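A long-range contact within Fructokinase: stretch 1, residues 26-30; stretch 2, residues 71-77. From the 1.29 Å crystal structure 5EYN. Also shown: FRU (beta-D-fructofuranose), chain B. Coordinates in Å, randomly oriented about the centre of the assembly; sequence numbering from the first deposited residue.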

# COMPACT_ATOMS: atom_id res chain seq x y z
N ASP A 26 10.99 -9.89 4.93
CA ASP A 26 9.94 -8.88 4.88
C ASP A 26 9.02 -8.90 6.08
O ASP A 26 8.34 -9.88 6.32
CB ASP A 26 9.10 -9.03 3.60
CG ASP A 26 8.44 -10.39 3.45
OD1 ASP A 26 7.23 -10.42 3.04
OD2 ASP A 26 9.10 -11.44 3.66
N ALA A 27 9.05 -7.80 6.82
CA ALA A 27 8.00 -7.48 7.77
C ALA A 27 6.96 -6.65 7.01
O ALA A 27 7.31 -5.71 6.30
CB ALA A 27 8.57 -6.70 8.94
N VAL A 28 5.69 -7.03 7.11
CA VAL A 28 4.67 -6.42 6.28
C VAL A 28 3.43 -6.14 7.09
O VAL A 28 3.19 -6.78 8.10
CB VAL A 28 4.27 -7.32 5.11
CG1 VAL A 28 5.47 -8.05 4.49
CG2 VAL A 28 3.20 -8.28 5.47
N VAL A 29 2.65 -5.18 6.62
CA VAL A 29 1.31 -5.01 7.13
C VAL A 29 0.34 -5.73 6.21
O VAL A 29 0.24 -5.42 5.02
CB VAL A 29 0.92 -3.52 7.31
CG1 VAL A 29 -0.56 -3.37 7.58
CG2 VAL A 29 1.73 -2.91 8.45
N ASP A 30 -0.35 -6.72 6.78
CA ASP A 30 -1.41 -7.44 6.10
C ASP A 30 -2.74 -6.74 6.41
O ASP A 30 -3.15 -6.61 7.57
CB ASP A 30 -1.50 -8.89 6.60
CG ASP A 30 -0.35 -9.78 6.14
OD1 ASP A 30 0.22 -9.54 5.05
OD2 ASP A 30 -0.08 -10.77 6.86
N PRO A 71 4.62 4.88 8.85
CA PRO A 71 3.89 4.37 10.02
C PRO A 71 3.85 2.85 10.05
O PRO A 71 3.91 2.27 11.12
CB PRO A 71 2.49 4.98 9.85
CG PRO A 71 2.75 6.27 9.15
CD PRO A 71 3.86 5.95 8.17
N PHE A 72 3.77 2.20 8.89
CA PHE A 72 3.69 0.75 8.87
C PHE A 72 5.02 0.13 9.34
O PHE A 72 5.03 -0.87 10.07
CB PHE A 72 3.30 0.23 7.50
CG PHE A 72 1.84 0.39 7.17
CD1 PHE A 72 0.95 0.98 8.06
CD2 PHE A 72 1.36 -0.09 5.97
CE1 PHE A 72 -0.39 1.10 7.73
CE2 PHE A 72 0.03 0.03 5.64
CZ PHE A 72 -0.85 0.64 6.52
N GLY A 73 6.13 0.73 8.94
CA GLY A 73 7.42 0.23 9.36
C GLY A 73 7.61 0.40 10.85
O GLY A 73 8.14 -0.49 11.52
N ARG A 74 7.17 1.54 11.37
CA ARG A 74 7.27 1.78 12.81
C ARG A 74 6.34 0.84 13.56
O ARG A 74 6.67 0.39 14.66
CB ARG A 74 6.97 3.24 13.13
CG ARG A 74 8.09 4.16 12.68
CD ARG A 74 7.88 5.57 13.17
NE ARG A 74 6.90 6.28 12.36
CZ ARG A 74 7.17 6.87 11.19
NH1 ARG A 74 8.40 6.84 10.69
NH2 ARG A 74 6.21 7.49 10.53
N PHE A 75 5.18 0.53 12.98
CA PHE A 75 4.26 -0.42 13.57
C PHE A 75 4.89 -1.80 13.64
O PHE A 75 4.72 -2.52 14.62
CB PHE A 75 2.97 -0.45 12.76
CG PHE A 75 2.00 -1.52 13.16
CD1 PHE A 75 1.32 -1.46 14.36
CD2 PHE A 75 1.74 -2.58 12.31
CE1 PHE A 75 0.41 -2.44 14.70
CE2 PHE A 75 0.82 -3.55 12.64
CZ PHE A 75 0.16 -3.48 13.85
N MET A 76 5.64 -2.19 12.62
CA MET A 76 6.30 -3.49 12.65
C MET A 76 7.45 -3.52 13.66
O MET A 76 7.65 -4.52 14.36
CB MET A 76 6.76 -3.95 11.25
CG MET A 76 5.57 -4.24 10.33
SD MET A 76 4.34 -5.35 11.06
CE MET A 76 5.28 -6.82 11.29
N GLN A 77 8.21 -2.43 13.75
CA GLN A 77 9.21 -2.32 14.81
C GLN A 77 8.56 -2.47 16.18
O GLN A 77 9.07 -3.19 17.04
CB GLN A 77 9.94 -0.98 14.73
CG GLN A 77 10.98 -0.78 15.82
CD GLN A 77 11.57 0.63 15.80
OE1 GLN A 77 10.85 1.62 15.64
NE2 GLN A 77 12.89 0.72 15.94
C1 FRU B . 4.57 -12.38 2.68
C2 FRU B . 3.25 -12.87 3.24
C3 FRU B . 2.56 -11.98 4.25
C4 FRU B . 1.95 -12.93 5.24
C5 FRU B . 2.87 -14.09 5.14
C6 FRU B . 2.21 -15.43 5.38
O1 FRU B . 5.56 -12.36 3.66
O2 FRU B . 2.40 -13.05 2.14
O3 FRU B . 1.66 -11.16 3.57
O4 FRU B . 1.92 -12.45 6.54
O5 FRU B . 3.49 -14.09 3.87
O6 FRU B . 3.13 -16.49 5.26

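Strand 28-30 crosses helix 71-77 almost at a right angle: their N-to-C directions make 97°, and the axes approach to 8.3 Å. Residues at least 43 positions apart in sequence meet here, burying 266 Å² in total. The backbones come nearest at two pairs, Ala-27 CA to Met-76 CA and Val-29 CA to Phe-72 CA, both 6.5 Å, so alternate residues of stretch 1 face successive turns of the helix. The helix keeps its own backbone bonds, among them Met-76 N to Phe-72 O (2.9 Å) and Phe-75 N to Pro-71 O (2.8 Å). No hydrogen bond crosses between the stretches; side-chain packing holds the contact.

Apolar packing centres on Val-29, whose chi1 is t. The Val-29 CG2 methyl lies 3.5 Å from Phe-72 CG and 3.9 Å from Phe-75 CD2, with Met-76 SD farther off at 4.4 Å. One methyl thus touches three helix side chains, all with CA-to-CB bonds directed toward stretch 1. Beside this cluster, Ala-27 CB meets Met-76 CB at 4.0 Å, a small methyl against the base of a longer side chain.

A CH-pi contact adds to the packing: Val-29 CG2 sits over one face of the Phe-72 ring, 4.0 Å from its centroid and 29° off the normal, where C-H groups can meet the pi electrons. The same methyl approaches the Phe-75 ring obliquely.

The methionine thioether also reaches the strand backbone, with Met-76 SD 3.5 Å from Val-28 O, while the CA-to-CB bond of Val-28 points away from the helix.

Fructose is bound by residues that make no contact with the helix: FRU O1 donates to Asp-26 OD1, and FRU O3 and O4 donate to Asp-30 OD1 and OD2, each at 2.6 Å.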